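Local structure of alanine racemase 1 (Caldanaerobacter subterraneus subsp. tengcongensis MB4, 4Y2W) at residues Ala48-Ala52 / Glu73-Lys77; Leu115-Leu120 / Met157-Ile161; Leu303-Val308 / Val323-Val329. The protein belongs to the alanine racemase family, pairing an N-terminal TIM barrel with a strand-rich C-terminal domain, and forms a two-chain assembly. The protein carries 1 engineered substitution. All coordinates share one frame; numbering follows the deposited sequence.

How the contacts relate
Contacts 1 and 2 both belong to the N-terminal barrel but hold different elements of it, while contact 3 lies in the C-terminal domain. Contact 1, the nearest to the middle of the chain, joins two outer helices through a leucine on two alanines, with the second subunit close by. Contact 2 sets another helix against the turn that leads into a barrel strand, so backbone atoms and a carboxylate replace some apolar packing. Both are largely buried. Contact 3 is partly buried, with valines and a leucine inside and lysines outside. The centres of contacts 2 and 3 are about 62 Å apart, on opposite sides of the chain's centre; those of contacts 1 and 2 are about 26 Å apart.

Contact 1: Ala48-Ala52 / Glu73-Lys77; sequences ASYVA and ELREK
Leu74 reaches across to the facing helix with one methyl. Its CD2 meets Ala52 CB at 3.4 Å and Ala48 CB at 3.9 Å, two small side chains one helical turn apart on the same face. CG lies beside the backbone N (chi1 -66°), and the branch from there carries CD2 over to the alanines. Next to this apolar patch, Ser49 OG comes alongside the bent chain of Lys77, 3.7 Å from Lys77 CG and 3.8 Å from Lys77 NZ; both are van der Waals distances. Small residues, two alanines and a serine, let the backbones come close, and the CA atoms of Ser49 and Leu74 are 6.2 Å apart.

Glu73 borders the patch, its OE1 near Ala48 CB, but its polar partner is Arg368 of the second subunit, which forms a salt bridge to OE2. Further out, Asp42 OD1 accepts a hydrogen bond from Ala48 N at the start of the helix. Phe63 and Val65 of strand 62-65 lie beneath, touching Ala52 and Leu74 respectively. Helices 48-58 and 68-76 flank that strand in sequence, and they pack here as neighbouring outer helices of a (beta/alpha)8, or TIM, barrel.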
ATOM      1  N   ALA A  48      -4.126   6.246  11.912  1.00 40.25           N
ATOM      2  CA  ALA A  48      -5.359   6.422  12.676  1.00 41.21           C
ATOM      3  C   ALA A  48      -5.096   6.743  14.142  1.00 42.42           C
ATOM      4  O   ALA A  48      -5.730   7.634  14.703  1.00 43.34           O
ATOM      5  CB  ALA A  48      -6.233   5.182  12.561  1.00 41.34           C
ATOM      6  N   SER A  49      -4.163   6.021  14.758  1.00 43.96           N
ATOM      7  CA  SER A  49      -3.839   6.221  16.171  1.00 44.80           C
ATOM      8  C   SER A  49      -3.691   7.695  16.515  1.00 44.66           C
ATOM      9  O   SER A  49      -4.438   8.221  17.336  1.00 45.52           O
ATOM     10  CB  SER A  49      -2.556   5.478  16.548  1.00 45.04           C
ATOM     11  OG  SER A  49      -2.770   4.078  16.532  1.00 46.48           O
ATOM     12  N   TYR A  50      -2.733   8.355  15.874  1.00 44.73           N
ATOM     13  CA  TYR A  50      -2.430   9.753  16.183  1.00 44.71           C
ATOM     14  C   TYR A  50      -3.551  10.702  15.749  1.00 44.34           C
ATOM     15  O   TYR A  50      -3.910  11.617  16.490  1.00 43.87           O
ATOM     16  CB  TYR A  50      -1.085  10.171  15.572  1.00 44.70           C
ATOM     17  CG  TYR A  50       0.099   9.924  16.489  1.00 44.84           C
ATOM     18  CD1 TYR A  50       0.763   8.700  16.493  1.00 44.43           C
ATOM     19  CD2 TYR A  50       0.547  10.916  17.364  1.00 45.17           C
ATOM     20  CE1 TYR A  50       1.839   8.472  17.335  1.00 44.29           C
ATOM     21  CE2 TYR A  50       1.623  10.699  18.207  1.00 44.79           C
ATOM     22  CZ  TYR A  50       2.266   9.473  18.188  1.00 45.01           C
ATOM     23  OH  TYR A  50       3.338   9.253  19.023  1.00 45.97           O
ATOM     24  N   VAL A  51      -4.105  10.475  14.562  1.00 43.93           N
ATOM     25  CA  VAL A  51      -5.190  11.315  14.045  1.00 43.63           C
ATOM     26  C   VAL A  51      -6.424  11.229  14.945  1.00 43.74           C
ATOM     27  O   VAL A  51      -7.045  12.245  15.253  1.00 42.11           O
ATOM     28  CB  VAL A  51      -5.557  10.932  12.595  1.00 43.72           C
ATOM     29  CG1 VAL A  51      -6.853  11.600  12.153  1.00 44.24           C
ATOM     30  CG2 VAL A  51      -4.427  11.308  11.649  1.00 43.78           C
ATOM     31  N   ALA A  52      -6.771  10.018  15.370  1.00 44.60           N
ATOM     32  CA  ALA A  52      -7.902   9.816  16.271  1.00 45.55           C
ATOM     33  C   ALA A  52      -7.632  10.450  17.630  1.00 46.87           C
ATOM     34  O   ALA A  52      -8.506  11.097  18.204  1.00 46.11           O
ATOM     35  CB  ALA A  52      -8.200   8.333  16.431  1.00 45.12           C
ATOM     36  N   GLU A  73      -8.517  -1.360  16.444  1.00 45.57           N
ATOM     37  CA  GLU A  73      -7.204  -0.718  16.570  1.00 46.77           C
ATOM     38  C   GLU A  73      -7.304   0.564  17.392  1.00 48.31           C
ATOM     39  O   GLU A  73      -6.447   0.840  18.233  1.00 50.41           O
ATOM     40  CB  GLU A  73      -6.615  -0.399  15.191  1.00 46.60           C
ATOM     41  CG  GLU A  73      -5.257   0.299  15.223  1.00 45.09           C
ATOM     42  CD  GLU A  73      -4.803   0.787  13.858  1.00 44.48           C
ATOM     43  OE1 GLU A  73      -5.644   0.916  12.944  1.00 44.34           O
ATOM     44  OE2 GLU A  73      -3.597   1.057  13.699  1.00 43.64           O
ATOM     45  N   LEU A  74      -8.355   1.340  17.142  1.00 49.19           N
ATOM     46  CA  LEU A  74      -8.577   2.590  17.862  1.00 50.68           C
ATOM     47  C   LEU A  74      -8.863   2.364  19.351  1.00 51.57           C
ATOM     48  O   LEU A  74      -8.343   3.091  20.199  1.00 53.27           O
ATOM     49  CB  LEU A  74      -9.716   3.381  17.213  1.00 51.13           C
ATOM     50  CG  LEU A  74      -9.434   3.889  15.797  1.00 50.97           C
ATOM     51  CD1 LEU A  74     -10.709   4.406  15.145  1.00 51.14           C
ATOM     52  CD2 LEU A  74      -8.356   4.965  15.817  1.00 51.27           C
ATOM     53  N   ARG A  75      -9.681   1.357  19.662  1.00 51.60           N
ATOM     54  CA  ARG A  75      -9.979   0.999  21.058  1.00 51.71           C
ATOM     55  C   ARG A  75      -8.739   0.492  21.807  1.00 52.47           C
ATOM     56  O   ARG A  75      -8.544   0.815  22.983  1.00 50.76           O
ATOM     57  CB  ARG A  75     -11.098  -0.046  21.127  1.00 50.72           C
ATOM     58  CG  ARG A  75     -12.492   0.514  20.874  1.00 49.82           C
ATOM     59  CD  ARG A  75     -13.062   1.205  22.107  1.00 49.09           C
ATOM     60  NE  ARG A  75     -14.459   1.608  21.913  1.00 48.13           N
ATOM     61  CZ  ARG A  75     -14.880   2.836  21.599  1.00 47.68           C
ATOM     62  NH1 ARG A  75     -14.031   3.845  21.435  1.00 47.11           N
ATOM     63  NH2 ARG A  75     -16.181   3.060  21.446  1.00 47.85           N
ATOM     64  N   GLU A  76      -7.903  -0.282  21.120  1.00 54.74           N
ATOM     65  CA  GLU A  76      -6.653  -0.785  21.701  1.00 58.08           C
ATOM     66  C   GLU A  76      -5.754   0.368  22.178  1.00 58.86           C
ATOM     67  O   GLU A  76      -5.025   0.226  23.161  1.00 57.45           O
ATOM     68  CB  GLU A  76      -5.902  -1.668  20.691  1.00 60.72           C
ATOM     69  CG  GLU A  76      -5.111  -2.823  21.304  1.00 63.00           C
ATOM     70  CD  GLU A  76      -3.836  -2.385  22.013  1.00 65.18           C
ATOM     71  OE1 GLU A  76      -3.674  -2.729  23.205  1.00 67.18           O
ATOM     72  OE2 GLU A  76      -2.998  -1.699  21.383  1.00 65.78           O
ATOM     73  N   LYS A  77      -5.822   1.508  21.489  1.00 60.00           N
ATOM     74  CA  LYS A  77      -5.023   2.685  21.848  1.00 61.30           C
ATOM     75  C   LYS A  77      -5.755   3.696  22.747  1.00 59.86           C
ATOM     76  O   LYS A  77      -5.341   4.852  22.847  1.00 58.41           O
ATOM     77  CB  LYS A  77      -4.495   3.366  20.578  1.00 63.10           C
ATOM     78  CG  LYS A  77      -3.474   2.528  19.818  1.00 65.20           C
ATOM     79  CD  LYS A  77      -2.132   2.467  20.546  1.00 66.63           C
ATOM     80  CE  LYS A  77      -1.240   1.359  20.007  1.00 67.46           C
ATOM     81  NZ  LYS A  77      -0.833   1.596  18.595  1.00 67.88           N
TER

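Contact 2: Leu115-Leu120 / Met157-Ile161; sequences LEKESL and MRGLI
Gly159 lies against Glu116 of helix 109-121, their CA atoms 4.9 Å apart, where the type I turn from Met157 to Leu160 enters TIM-barrel strand 160-166. Having no side chain, the glycine lets the helix settle on the turn: Glu116 CG and Leu120 CD2 both rest on Gly159 CA, the latter at 3.8 Å. A chi1 of -165°, with CG opposite the backbone N, points Glu116 off the helix; its extended side chain crosses that of Met157 at about a right angle and brings the carboxylate to the turn. There Glu116 OE1 is 3.7 Å from Met157 SD, and OE2 sits by Met157 CB.

Leu120 CD2 covers one face of the Arg158 guanidinium, 3.6 Å from Arg158 NH2. On the inner side, Leu160 CD2 packs on Leu115 CG at 4.1 Å and on Glu116 CA; strand 126-131 also touches Leu115 and Ser119. Ser119 puts its CB against Gly159 O, while its OG turns back to Leu115 O (2.6 Å), which also accepts from Ser119 N.

Packing and shape carry the contact; Glu116 OE2, 3.6 Å from Gly159 N with the N-H aimed at it, too long for a regular hydrogen bond, probably adds a modest electrostatic attraction.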
ATOM      1  N   LEU A 115     -26.518 -10.353  16.418  1.00 53.38           N
ATOM      2  CA  LEU A 115     -25.856  -9.336  17.229  1.00 53.39           C
ATOM      3  C   LEU A 115     -26.505  -9.239  18.608  1.00 54.24           C
ATOM      4  O   LEU A 115     -25.805  -9.208  19.619  1.00 54.27           O
ATOM      5  CB  LEU A 115     -25.878  -7.972  16.528  1.00 52.53           C
ATOM      6  CG  LEU A 115     -25.212  -6.797  17.265  1.00 52.10           C
ATOM      7  CD1 LEU A 115     -23.795  -7.130  17.718  1.00 51.55           C
ATOM      8  CD2 LEU A 115     -25.208  -5.557  16.384  1.00 51.58           C
ATOM      9  N   GLU A 116     -27.839  -9.198  18.641  1.00 55.82           N
ATOM     10  CA  GLU A 116     -28.591  -9.113  19.901  1.00 55.88           C
ATOM     11  C   GLU A 116     -28.214 -10.264  20.828  1.00 54.94           C
ATOM     12  O   GLU A 116     -27.964 -10.052  22.013  1.00 54.08           O
ATOM     13  CB  GLU A 116     -30.108  -9.131  19.648  1.00 57.16           C
ATOM     14  CG  GLU A 116     -30.940  -8.690  20.851  1.00 58.27           C
ATOM     15  CD  GLU A 116     -32.398  -9.127  20.803  1.00 58.22           C
ATOM     16  OE1 GLU A 116     -32.757 -10.001  19.986  1.00 58.11           O
ATOM     17  OE2 GLU A 116     -33.197  -8.595  21.604  1.00 59.32           O
ATOM     18  N   LYS A 117     -28.164 -11.471  20.269  1.00 54.48           N
ATOM     19  CA  LYS A 117     -27.784 -12.676  21.006  1.00 55.85           C
ATOM     20  C   LYS A 117     -26.474 -12.487  21.779  1.00 56.49           C
ATOM     21  O   LYS A 117     -26.393 -12.808  22.967  1.00 57.26           O
ATOM     22  CB  LYS A 117     -27.665 -13.855  20.036  1.00 56.91           C
ATOM     23  CG  LYS A 117     -27.487 -15.221  20.683  1.00 58.75           C
ATOM     24  CD  LYS A 117     -27.579 -16.328  19.638  1.00 60.54           C
ATOM     25  CE  LYS A 117     -26.902 -17.616  20.090  1.00 62.36           C
ATOM     26  NZ  LYS A 117     -27.653 -18.315  21.171  1.00 63.38           N
ATOM     27  N   GLU A 118     -25.461 -11.950  21.101  1.00 55.48           N
ATOM     28  CA  GLU A 118     -24.159 -11.683  21.720  1.00 53.79           C
ATOM     29  C   GLU A 118     -24.232 -10.530  22.732  1.00 54.58           C
ATOM     30  O   GLU A 118     -23.528 -10.545  23.742  1.00 54.01           O
ATOM     31  CB  GLU A 118     -23.121 -11.375  20.633  1.00 52.54           C
ATOM     32  CG  GLU A 118     -21.678 -11.304  21.114  1.00 51.11           C
ATOM     33  CD  GLU A 118     -21.140 -12.637  21.600  1.00 49.77           C
ATOM     34  OE1 GLU A 118     -21.465 -13.678  20.990  1.00 48.17           O
ATOM     35  OE2 GLU A 118     -20.376 -12.636  22.587  1.00 48.57           O
ATOM     36  N   SER A 119     -25.076  -9.537  22.452  1.00 55.72           N
ATOM     37  CA  SER A 119     -25.305  -8.410  23.369  1.00 56.85           C
ATOM     38  C   SER A 119     -25.876  -8.875  24.708  1.00 56.15           C
ATOM     39  O   SER A 119     -25.456  -8.415  25.770  1.00 54.83           O
ATOM     40  CB  SER A 119     -26.275  -7.398  22.749  1.00 57.72           C
ATOM     41  OG  SER A 119     -26.083  -7.286  21.351  1.00 58.92           O
ATOM     42  N   LEU A 120     -26.846  -9.782  24.635  1.00 56.82           N
ATOM     43  CA  LEU A 120     -27.490 -10.338  25.821  1.00 57.10           C
ATOM     44  C   LEU A 120     -26.578 -11.331  26.537  1.00 57.07           C
ATOM     45  O   LEU A 120     -26.636 -11.464  27.760  1.00 57.36           O
ATOM     46  CB  LEU A 120     -28.816 -11.008  25.440  1.00 57.00           C
ATOM     47  CG  LEU A 120     -29.874 -10.063  24.851  1.00 57.83           C
ATOM     48  CD1 LEU A 120     -31.061 -10.843  24.297  1.00 57.78           C
ATOM     49  CD2 LEU A 120     -30.328  -9.037  25.882  1.00 57.70           C
ATOM     50  N   MET A 157     -36.114  -4.810  20.218  1.00 64.19           N
ATOM     51  CA  MET A 157     -35.090  -5.726  20.714  1.00 64.40           C
ATOM     52  C   MET A 157     -34.272  -5.024  21.793  1.00 63.84           C
ATOM     53  O   MET A 157     -33.495  -4.117  21.497  1.00 63.89           O
ATOM     54  CB  MET A 157     -34.182  -6.184  19.572  1.00 65.01           C
ATOM     55  CG  MET A 157     -34.867  -7.113  18.579  1.00 65.95           C
ATOM     56  SD  MET A 157     -33.775  -7.657  17.249  1.00 66.49           S
ATOM     57  CE  MET A 157     -34.963  -8.375  16.116  1.00 67.15           C
ATOM     58  N   ARG A 158     -34.457  -5.446  23.041  1.00 63.96           N
ATOM     59  CA  ARG A 158     -33.816  -4.801  24.194  1.00 64.18           C
ATOM     60  C   ARG A 158     -32.289  -4.958  24.229  1.00 63.50           C
ATOM     61  O   ARG A 158     -31.601  -4.181  24.893  1.00 62.22           O
ATOM     62  CB  ARG A 158     -34.428  -5.316  25.508  1.00 64.89           C
ATOM     63  CG  ARG A 158     -34.139  -6.779  25.827  1.00 66.03           C
ATOM     64  CD  ARG A 158     -35.036  -7.285  26.947  1.00 66.73           C
ATOM     65  NE  ARG A 158     -34.828  -8.705  27.243  1.00 66.37           N
ATOM     66  CZ  ARG A 158     -33.794  -9.206  27.920  1.00 66.44           C
ATOM     67  NH1 ARG A 158     -33.719 -10.514  28.127  1.00 66.81           N
ATOM     68  NH2 ARG A 158     -32.829  -8.417  28.390  1.00 65.88           N
ATOM     69  N   GLY A 159     -31.768  -5.961  23.524  1.00 62.01           N
ATOM     70  CA  GLY A 159     -30.326  -6.159  23.415  1.00 61.05           C
ATOM     71  C   GLY A 159     -29.628  -5.131  22.540  1.00 60.24           C
ATOM     72  O   GLY A 159     -28.415  -4.948  22.648  1.00 60.82           O
ATOM     73  N   LEU A 160     -30.389  -4.470  21.667  1.00 58.79           N
ATOM     74  CA  LEU A 160     -29.852  -3.438  20.782  1.00 57.21           C
ATOM     75  C   LEU A 160     -30.223  -2.043  21.257  1.00 55.97           C
ATOM     76  O   LEU A 160     -31.127  -1.874  22.071  1.00 56.89           O
ATOM     77  CB  LEU A 160     -30.390  -3.627  19.364  1.00 56.37           C
ATOM     78  CG  LEU A 160     -30.196  -5.001  18.730  1.00 56.24           C
ATOM     79  CD1 LEU A 160     -30.772  -5.011  17.321  1.00 55.90           C
ATOM     80  CD2 LEU A 160     -28.725  -5.388  18.724  1.00 56.25           C
ATOM     81  N   ILE A 161     -29.496  -1.054  20.745  1.00 55.34           N
ATOM     82  CA  ILE A 161     -29.890   0.346  20.829  1.00 54.69           C
ATOM     83  C   ILE A 161     -29.918   0.878  19.401  1.00 55.36           C
ATOM     84  O   ILE A 161     -28.894   0.892  18.714  1.00 55.69           O
ATOM     85  CB  ILE A 161     -28.911   1.200  21.662  1.00 54.32           C
ATOM     86  CG1 ILE A 161     -28.667   0.573  23.039  1.00 53.81           C
ATOM     87  CG2 ILE A 161     -29.453   2.617  21.823  1.00 54.50           C
ATOM     88  CD1 ILE A 161     -27.580   1.263  23.840  1.00 53.38           C
TER

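Contact 3: Leu303-Val308 / Val323-Val329; sequences LKGKYV and VTDVEGV
Val326 presents its two methyls to different parts of 303-308. With CG1 anti to the backbone N (chi1 -177°), that methyl meets the aliphatic chain of Lys304, 3.5 Å from Lys304 CD. The other, CG2, touches Lys306 CB and Val308 CG1, both at 3.7 Å; the Lys306 side chain runs antiparallel to that of Val326, and the Val308 side chain stands roughly perpendicular to it. Deeper in, Val323 CG1 touches both Leu303 CD2 (3.6 Å) and Val308 CG1 (4.0 Å), and Leu303 CD2 more loosely meets Val329 CG2.

Segment 303-308 is the tip of a beta-hairpin with a two-residue loop, joining strands 300-303 and 306-311 in the C-terminal domain. Its type I' turn, from Leu303 to Lys306, is closed by backbone bonds in both directions between those residues. The loop it meets leaves strand 319-322, the antiparallel neighbour of strand 306-311, through a type I turn from Val323 to Val326.

The polar contact between the segments lies on the outer side: Lys304 bends at its last torsion (chi4 -84°), bringing Lys304 NZ to Gly328 O in a weak hydrogen bond of 3.2 Å. Asp325, in the turn, forms a salt bridge with Arg276.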
ATOM      1  N   LEU A 303      12.414  20.184  -5.283  1.00 43.99           N
ATOM      2  CA  LEU A 303      13.730  20.150  -4.659  1.00 43.81           C
ATOM      3  C   LEU A 303      14.257  21.573  -4.632  1.00 45.15           C
ATOM      4  O   LEU A 303      14.550  22.140  -5.687  1.00 46.66           O
ATOM      5  CB  LEU A 303      14.676  19.251  -5.458  1.00 43.35           C
ATOM      6  CG  LEU A 303      16.176  19.336  -5.141  1.00 43.06           C
ATOM      7  CD1 LEU A 303      16.453  18.982  -3.687  1.00 42.55           C
ATOM      8  CD2 LEU A 303      16.976  18.442  -6.077  1.00 42.99           C
ATOM      9  N   LYS A 304      14.358  22.149  -3.435  1.00 45.63           N
ATOM     10  CA  LYS A 304      14.787  23.541  -3.255  1.00 45.85           C
ATOM     11  C   LYS A 304      13.855  24.529  -3.959  1.00 45.73           C
ATOM     12  O   LYS A 304      14.296  25.568  -4.453  1.00 46.12           O
ATOM     13  CB  LYS A 304      16.226  23.737  -3.752  1.00 46.10           C
ATOM     14  CG  LYS A 304      17.257  22.861  -3.064  1.00 46.37           C
ATOM     15  CD  LYS A 304      18.575  22.887  -3.817  1.00 46.96           C
ATOM     16  CE  LYS A 304      19.751  22.572  -2.910  1.00 47.66           C
ATOM     17  NZ  LYS A 304      20.231  23.775  -2.175  1.00 47.86           N
ATOM     18  N   GLY A 305      12.566  24.199  -4.004  1.00 45.90           N
ATOM     19  CA  GLY A 305      11.571  25.042  -4.670  1.00 46.46           C
ATOM     20  C   GLY A 305      11.617  25.013  -6.190  1.00 46.89           C
ATOM     21  O   GLY A 305      10.959  25.825  -6.842  1.00 48.28           O
ATOM     22  N   LYS A 306      12.387  24.084  -6.755  1.00 47.26           N
ATOM     23  CA  LYS A 306      12.490  23.912  -8.203  1.00 47.68           C
ATOM     24  C   LYS A 306      11.869  22.575  -8.579  1.00 47.11           C
ATOM     25  O   LYS A 306      11.925  21.617  -7.802  1.00 46.80           O
ATOM     26  CB  LYS A 306      13.954  23.926  -8.656  1.00 48.39           C
ATOM     27  CG  LYS A 306      14.737  25.171  -8.278  1.00 49.46           C
ATOM     28  CD  LYS A 306      14.359  26.366  -9.132  1.00 50.25           C
ATOM     29  CE  LYS A 306      15.136  27.599  -8.706  1.00 51.46           C
ATOM     30  NZ  LYS A 306      14.882  28.757  -9.607  1.00 52.62           N
ATOM     31  N   TYR A 307      11.289  22.512  -9.772  1.00 45.59           N
ATOM     32  CA  TYR A 307      10.740  21.266 -10.287  1.00 45.47           C
ATOM     33  C   TYR A 307      11.839  20.418 -10.921  1.00 44.79           C
ATOM     34  O   TYR A 307      12.628  20.912 -11.730  1.00 45.13           O
ATOM     35  CB  TYR A 307       9.626  21.548 -11.294  1.00 46.64           C
ATOM     36  CG  TYR A 307       8.344  21.987 -10.630  1.00 47.87           C
ATOM     37  CD1 TYR A 307       7.399  21.050 -10.219  1.00 48.17           C
ATOM     38  CD2 TYR A 307       8.083  23.332 -10.390  1.00 47.93           C
ATOM     39  CE1 TYR A 307       6.227  21.439  -9.602  1.00 48.40           C
ATOM     40  CE2 TYR A 307       6.912  23.729  -9.770  1.00 48.73           C
ATOM     41  CZ  TYR A 307       5.987  22.777  -9.380  1.00 49.25           C
ATOM     42  OH  TYR A 307       4.817  23.156  -8.764  1.00 51.73           O
ATOM     43  N   VAL A 308      11.891  19.144 -10.541  1.00 43.09           N
ATOM     44  CA  VAL A 308      12.869  18.209 -11.097  1.00 41.92           C
ATOM     45  C   VAL A 308      12.131  16.980 -11.625  1.00 40.85           C
ATOM     46  O   VAL A 308      11.385  16.346 -10.886  1.00 39.98           O
ATOM     47  CB  VAL A 308      13.959  17.810 -10.066  1.00 41.24           C
ATOM     48  CG1 VAL A 308      14.957  18.945  -9.883  1.00 40.42           C
ATOM     49  CG2 VAL A 308      13.357  17.419  -8.720  1.00 40.96           C
ATOM     50  N   VAL A 323      18.607  16.806 -11.888  1.00 36.30           N
ATOM     51  CA  VAL A 323      18.805  17.972 -11.027  1.00 37.16           C
ATOM     52  C   VAL A 323      19.816  18.954 -11.625  1.00 38.06           C
ATOM     53  O   VAL A 323      20.414  19.759 -10.909  1.00 38.81           O
ATOM     54  CB  VAL A 323      19.230  17.548  -9.602  1.00 36.69           C
ATOM     55  CG1 VAL A 323      18.154  16.676  -8.970  1.00 36.79           C
ATOM     56  CG2 VAL A 323      20.564  16.814  -9.611  1.00 36.44           C
ATOM     57  N   THR A 324      19.982  18.897 -12.944  1.00 38.92           N
ATOM     58  CA  THR A 324      20.971  19.712 -13.645  1.00 39.44           C
ATOM     59  C   THR A 324      20.727  21.216 -13.508  1.00 40.33           C
ATOM     60  O   THR A 324      21.674  21.995 -13.451  1.00 40.75           O
ATOM     61  CB  THR A 324      20.991  19.360 -15.141  1.00 39.27           C
ATOM     62  OG1 THR A 324      21.124  17.940 -15.291  1.00 38.22           O
ATOM     63  CG2 THR A 324      22.142  20.068 -15.854  1.00 39.72           C
ATOM     64  N   ASP A 325      19.460  21.616 -13.450  1.00 41.68           N
ATOM     65  CA  ASP A 325      19.096  23.031 -13.396  1.00 42.59           C
ATOM     66  C   ASP A 325      19.100  23.608 -11.981  1.00 43.87           C
ATOM     67  O   ASP A 325      18.968  24.817 -11.812  1.00 43.89           O
ATOM     68  CB  ASP A 325      17.715  23.248 -14.017  1.00 42.39           C
ATOM     69  CG  ASP A 325      17.611  22.686 -15.417  1.00 42.71           C
ATOM     70  OD1 ASP A 325      18.629  22.695 -16.144  1.00 42.11           O
ATOM     71  OD2 ASP A 325      16.506  22.232 -15.785  1.00 43.98           O
ATOM     72  N   VAL A 326      19.241  22.752 -10.973  1.00 46.43           N
ATOM     73  CA  VAL A 326      19.216  23.194  -9.582  1.00 47.94           C
ATOM     74  C   VAL A 326      20.639  23.351  -9.050  1.00 49.42           C
ATOM     75  O   VAL A 326      21.433  22.409  -9.099  1.00 49.63           O
ATOM     76  CB  VAL A 326      18.439  22.202  -8.696  1.00 48.13           C
ATOM     77  CG1 VAL A 326      18.355  22.717  -7.263  1.00 48.54           C
ATOM     78  CG2 VAL A 326      17.047  21.966  -9.266  1.00 48.18           C
ATOM     79  N   GLU A 327      20.944  24.542  -8.536  1.00 51.10           N
ATOM     80  CA  GLU A 327      22.279  24.857  -8.028  1.00 52.71           C
ATOM     81  C   GLU A 327      22.422  24.522  -6.544  1.00 51.26           C
ATOM     82  O   GLU A 327      21.483  24.690  -5.763  1.00 49.95           O
ATOM     83  CB  GLU A 327      22.613  26.336  -8.262  1.00 55.48           C
ATOM     84  CG  GLU A 327      23.024  26.663  -9.691  1.00 57.83           C
ATOM     85  CD  GLU A 327      23.730  28.006  -9.810  1.00 61.02           C
ATOM     86  OE1 GLU A 327      24.847  28.042 -10.374  1.00 62.77           O
ATOM     87  OE2 GLU A 327      23.176  29.023  -9.331  1.00 61.36           O
ATOM     88  N   GLY A 328      23.608  24.045  -6.170  1.00 50.38           N
ATOM     89  CA  GLY A 328      23.943  23.769  -4.775  1.00 50.43           C
ATOM     90  C   GLY A 328      23.328  22.503  -4.211  1.00 50.75           C
ATOM     91  O   GLY A 328      23.063  22.424  -3.012  1.00 50.53           O
ATOM     92  N   VAL A 329      23.121  21.504  -5.068  1.00 51.91           N
ATOM     93  CA  VAL A 329      22.485  20.252  -4.657  1.00 52.15           C
ATOM     94  C   VAL A 329      23.473  19.409  -3.857  1.00 52.12           C
ATOM     95  O   VAL A 329      24.660  19.341  -4.184  1.00 50.59           O
ATOM     96  CB  VAL A 329      21.953  19.448  -5.865  1.00 52.52           C
ATOM     97  CG1 VAL A 329      21.375  18.113  -5.418  1.00 52.51           C
ATOM     98  CG2 VAL A 329      20.891  20.247  -6.607  1.00 52.47           C
TER